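Beta-carbonic anhydrase (Methanothermobacter thermautotrophicus, PDB 1G5C) catalyses the reversible hydration of carbon dioxide to bicarbonate, as a zinc-dependent carbonic anhydrase of the beta class. Local coordinates at residues Ser35-Ile38 with Asp39-Arg43; Leu144-Glu147 with Ser148-Val151. All blocks are in the same frame, centred on the assembly; numbering follows the deposited sequence.

Interaction 1 (Ser35-Ile38 with Asp39-Arg43); sequences SRLI and DLLER
The start of helix 40-45, with the turn that leads into it from the zinc-binding end of strand 27-32, is tied together by L37 and L41. L41 N donates to L37 O at 3.0 Å, and the N-H points nearly at the oxygen (160°). The donor is tilted from the carbonyl plane of L37. A water bridges L37 O and E42 OE2, so the carbonyl has a second polar partner beside the L41 N-H. E42 can take part because its chain bends back at chi2 (76°). This brings OE1 to 3.7 Å from I38 C. L40 N makes a weak bond to I38 O. D39 holds the N-cap position, but its side chain makes no capping bond. Its carboxylate turns to R43 instead. R43 NH1 reaches D39 OD1 at 2.9 Å in a salt bridge, with OD1 in the guanidinium plane but met from above the carboxylate plane. E42 CB lies 3.3 Å over the centre of one guanidinium face. On the buried side, L37 CD2 rests on L41 CB at 4.3 Å. L40 CB lies 3.6 Å from R36 O. The R36 side chain leads away from the helix to salt bridges with D34 and D89, beside a bound HEPES molecule. The L37 side chain is about 6 Å from the zinc, so the turn lies close to the metal site. Across the subunit interface, R43 pairs with D39 of the second subunit, and R36 O accepts a bond from R49 of that subunit. L37 and L41 face the sheet: both touch T31 and I156, L37 also H87, and L41 also V85.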
loop_
_atom_site.group_PDB
_atom_site.type_symbol
_atom_site.label_atom_id
_atom_site.label_comp_id
_atom_site.label_asym_id
_atom_site.label_seq_id
_atom_site.Cartn_x
_atom_site.Cartn_y
_atom_site.Cartn_z
ATOM N N SER A 35 -8.444 7.294 -7.405
ATOM C CA SER A 35 -7.998 8.673 -7.155
ATOM C C SER A 35 -8.972 9.549 -6.387
ATOM O O SER A 35 -8.564 10.558 -5.796
ATOM C CB SER A 35 -7.628 9.386 -8.468
ATOM O OG SER A 35 -8.782 9.718 -9.219
ATOM N N ARG A 36 -10.249 9.175 -6.372
ATOM C CA ARG A 36 -11.236 9.976 -5.654
ATOM C C ARG A 36 -11.185 9.783 -4.141
ATOM O O ARG A 36 -11.855 10.507 -3.386
ATOM C CB ARG A 36 -12.637 9.658 -6.175
ATOM C CG ARG A 36 -12.813 10.050 -7.627
ATOM C CD ARG A 36 -14.090 9.484 -8.167
ATOM N NE ARG A 36 -13.957 8.049 -8.388
ATOM C CZ ARG A 36 -14.941 7.271 -8.824
ATOM N NH1 ARG A 36 -16.152 7.774 -9.089
ATOM N NH2 ARG A 36 -14.700 5.986 -9.015
ATOM N N LEU A 37 -10.402 8.806 -3.697
ATOM C CA LEU A 37 -10.264 8.555 -2.265
ATOM C C LEU A 37 -9.162 9.422 -1.669
ATOM O O LEU A 37 -9.081 9.581 -0.449
ATOM C CB LEU A 37 -9.943 7.080 -2.003
ATOM C CG LEU A 37 -11.104 6.120 -2.274
ATOM C CD1 LEU A 37 -10.628 4.669 -2.282
ATOM C CD2 LEU A 37 -12.178 6.345 -1.205
ATOM N N ILE A 38 -8.296 9.967 -2.515
ATOM C CA ILE A 38 -7.217 10.813 -2.005
ATOM C C ILE A 38 -7.867 12.017 -1.329
ATOM O O ILE A 38 -8.815 12.592 -1.873
ATOM C CB ILE A 38 -6.289 11.310 -3.148
ATOM C CG1 ILE A 38 -5.632 10.112 -3.844
ATOM C CG2 ILE A 38 -5.190 12.231 -2.576
ATOM C CD1 ILE A 38 -4.843 10.498 -5.111
ATOM N N ASP A 39 -7.378 12.363 -0.135
ATOM C CA ASP A 39 -7.882 13.503 0.645
ATOM C C ASP A 39 -9.248 13.209 1.258
ATOM O O ASP A 39 -9.421 13.257 2.473
ATOM C CB ASP A 39 -7.988 14.771 -0.241
ATOM C CG ASP A 39 -7.690 16.073 0.530
ATOM O OD1 ASP A 39 -7.839 16.094 1.771
ATOM O OD2 ASP A 39 -7.310 17.091 -0.115
ATOM N N LEU A 40 -10.228 12.909 0.417
ATOM C CA LEU A 40 -11.576 12.620 0.904
ATOM C C LEU A 40 -11.625 11.520 1.978
ATOM O O LEU A 40 -12.281 11.678 3.015
ATOM C CB LEU A 40 -12.476 12.222 -0.266
ATOM C CG LEU A 40 -13.934 11.846 0.035
ATOM C CD1 LEU A 40 -14.646 12.971 0.792
ATOM C CD2 LEU A 40 -14.645 11.592 -1.271
ATOM N N LEU A 41 -10.923 10.415 1.743
ATOM C CA LEU A 41 -10.949 9.305 2.700
ATOM C C LEU A 41 -10.374 9.706 4.061
ATOM O O LEU A 41 -10.939 9.377 5.119
ATOM C CB LEU A 41 -10.183 8.107 2.138
ATOM C CG LEU A 41 -10.216 6.836 2.998
ATOM C CD1 LEU A 41 -11.673 6.417 3.305
ATOM C CD2 LEU A 41 -9.465 5.720 2.256
ATOM N N GLU A 42 -9.244 10.402 4.033
ATOM C CA GLU A 42 -8.619 10.877 5.259
ATOM C C GLU A 42 -9.584 11.765 6.055
ATOM O O GLU A 42 -9.769 11.560 7.244
ATOM C CB GLU A 42 -7.361 11.691 4.941
ATOM C CG GLU A 42 -6.185 10.883 4.406
ATOM C CD GLU A 42 -6.345 10.467 2.959
ATOM O OE1 GLU A 42 -6.960 11.215 2.182
ATOM O OE2 GLU A 42 -5.837 9.392 2.594
ATOM N N ARG A 43 -10.166 12.771 5.402
ATOM C CA ARG A 43 -11.113 13.681 6.069
ATOM C C ARG A 43 -12.352 12.903 6.537
ATOM O O ARG A 43 -12.863 13.120 7.629
ATOM C CB ARG A 43 -11.542 14.807 5.110
ATOM C CG ARG A 43 -10.628 16.071 5.094
ATOM C CD ARG A 43 -9.233 15.788 4.575
ATOM N NE ARG A 43 -8.304 15.315 5.608
ATOM C CZ ARG A 43 -7.030 15.011 5.365
ATOM N NH1 ARG A 43 -6.545 15.126 4.129
ATOM N NH2 ARG A 43 -6.231 14.612 6.349
HETATM O O HOH W 1 -6.853 8.156 0.621
#

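Interaction 2 (Leu144-Glu147 with Ser148-Val151); sequences LIPE and SIGV. With CA (calcium ion), chain H.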
loop_
_atom_site.group_PDB
_atom_site.type_symbol
_atom_site.label_atom_id
_atom_site.label_comp_id
_atom_site.label_asym_id
_atom_site.label_seq_id
_atom_site.Cartn_x
_atom_site.Cartn_y
_atom_site.Cartn_z
ATOM N N LEU A 144 -1.987 -15.763 9.924
ATOM C CA LEU A 144 -1.055 -14.652 10.154
ATOM C C LEU A 144 -1.743 -13.518 10.914
ATOM O O LEU A 144 -1.089 -12.624 11.456
ATOM C CB LEU A 144 -0.541 -14.091 8.827
ATOM C CG LEU A 144 0.719 -14.711 8.248
ATOM C CD1 LEU A 144 1.026 -14.091 6.889
ATOM C CD2 LEU A 144 1.867 -14.483 9.220
ATOM N N ILE A 145 -3.070 -13.544 10.935
ATOM C CA ILE A 145 -3.822 -12.504 11.629
ATOM C C ILE A 145 -4.371 -13.049 12.962
ATOM O O ILE A 145 -5.273 -13.892 12.968
ATOM C CB ILE A 145 -5.005 -12.019 10.754
ATOM C CG1 ILE A 145 -4.511 -11.653 9.344
ATOM C CG2 ILE A 145 -5.681 -10.829 11.415
ATOM C CD1 ILE A 145 -3.402 -10.572 9.304
ATOM N N PRO A 146 -3.834 -12.576 14.103
ATOM C CA PRO A 146 -4.309 -13.051 15.412
ATOM C C PRO A 146 -5.751 -12.622 15.640
ATOM O O PRO A 146 -6.163 -11.538 15.199
ATOM C CB PRO A 146 -3.356 -12.377 16.410
ATOM C CG PRO A 146 -2.121 -12.109 15.610
ATOM C CD PRO A 146 -2.676 -11.681 14.258
ATOM N N GLU A 147 -6.525 -13.458 16.328
ATOM C CA GLU A 147 -7.914 -13.101 16.579
ATOM C C GLU A 147 -8.011 -11.921 17.512
ATOM O O GLU A 147 -9.026 -11.282 17.557
ATOM C CB GLU A 147 -8.714 -14.287 17.123
ATOM C CG GLU A 147 -9.007 -15.314 16.051
ATOM C CD GLU A 147 -9.948 -16.411 16.517
ATOM O OE1 GLU A 147 -10.163 -16.528 17.748
ATOM O OE2 GLU A 147 -10.452 -17.163 15.647
ATOM N N SER A 148 -6.954 -11.599 18.247
ATOM C CA SER A 148 -7.035 -10.429 19.112
ATOM C C SER A 148 -7.094 -9.124 18.276
ATOM O O SER A 148 -7.329 -8.039 18.818
ATOM C CB SER A 148 -5.837 -10.376 20.050
ATOM O OG SER A 148 -4.632 -10.290 19.322
ATOM N N ILE A 149 -6.881 -9.228 16.962
ATOM C CA ILE A 149 -6.926 -8.050 16.087
ATOM C C ILE A 149 -8.368 -7.751 15.640
ATOM O O ILE A 149 -9.073 -8.633 15.157
ATOM C CB ILE A 149 -6.049 -8.259 14.811
ATOM C CG1 ILE A 149 -4.638 -8.717 15.205
ATOM C CG2 ILE A 149 -5.968 -6.964 14.012
ATOM C CD1 ILE A 149 -3.926 -7.783 16.214
ATOM N N GLY A 150 -8.815 -6.510 15.804
ATOM C CA GLY A 150 -10.162 -6.186 15.365
ATOM C C GLY A 150 -10.161 -5.928 13.868
ATOM O O GLY A 150 -9.312 -5.176 13.380
ATOM N N VAL A 151 -11.086 -6.548 13.133
ATOM C CA VAL A 151 -11.156 -6.374 11.680
ATOM C C VAL A 151 -12.562 -5.917 11.295
ATOM O O VAL A 151 -13.553 -6.632 11.519
ATOM C CB VAL A 151 -10.795 -7.683 10.951
ATOM C CG1 VAL A 151 -10.749 -7.455 9.450
ATOM C CG2 VAL A 151 -9.446 -8.184 11.437
HETATM CA CA CA H . -11.183 -10.869 18.620
HETATM O O HOH W 2 -10.978 -9.116 16.672
#
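S148, I149 and E147 form most of a tight reversal with P146, a type I beta turn running from P146 to I149. I149 N donates to P146 O at 3.0 Å and closes the turn. The N-H aims well at the oxygen (160°), but it comes from above the carbonyl plane, away from the lone pairs. The side chains of P146 and I149 lie side by side and point the same way. I149 CG1 sits 3.7 Å from P146 CD. It is placed there by a first torsion (chi1 -51°) that sets it beside its own backbone N, near the proline ring. I149 CB also meets I145 CG2, at 4.3 Å, which extends the apolar side of the turn. At the outer corner, S148 OG lies 3.8 Å from P146 CB. E147 and S148 are exposed, and in each the bond from CA to CB points away from the other half of the turn. The backbone there binds a calcium ion. E147 O is a direct ligand at 2.4 Å, and a water at 2.6 Å from the calcium donates to I149 O. The ion is thus held to two carbonyls of the turn, one directly and one through water. The turn carries the chain from the loop after helix 128-141 into strand 150-156. I145 and I149 pack on I74 of helix 64-77, and P146 lies on Y75 of the same helix. I145 also touches L139 of helix 128-141. P146 and S148 meet L107 of the second subunit. G150 begins the strand with backbone bonds to N80 and I82.

In the fold
Both contacts lie beside strands of the same mixed sheet, interaction 1 in the link from strand 27-32 to helix 40-45 and interaction 2 at the entry to strand 150-156. Interaction 1 comes first along the chain, and interaction 2 follows much later. Their centres are 26 Å apart, on opposite sides of the chain's centre, and their nearest atoms are about 15 Å apart. Strand 150-156 links them: it starts at interaction 2, and its I156 touches L37 and L41 of interaction 1. Interaction 1 lies near the zinc site, while interaction 2 binds calcium. Both touch the second subunit, so the dimer interface reaches both regions.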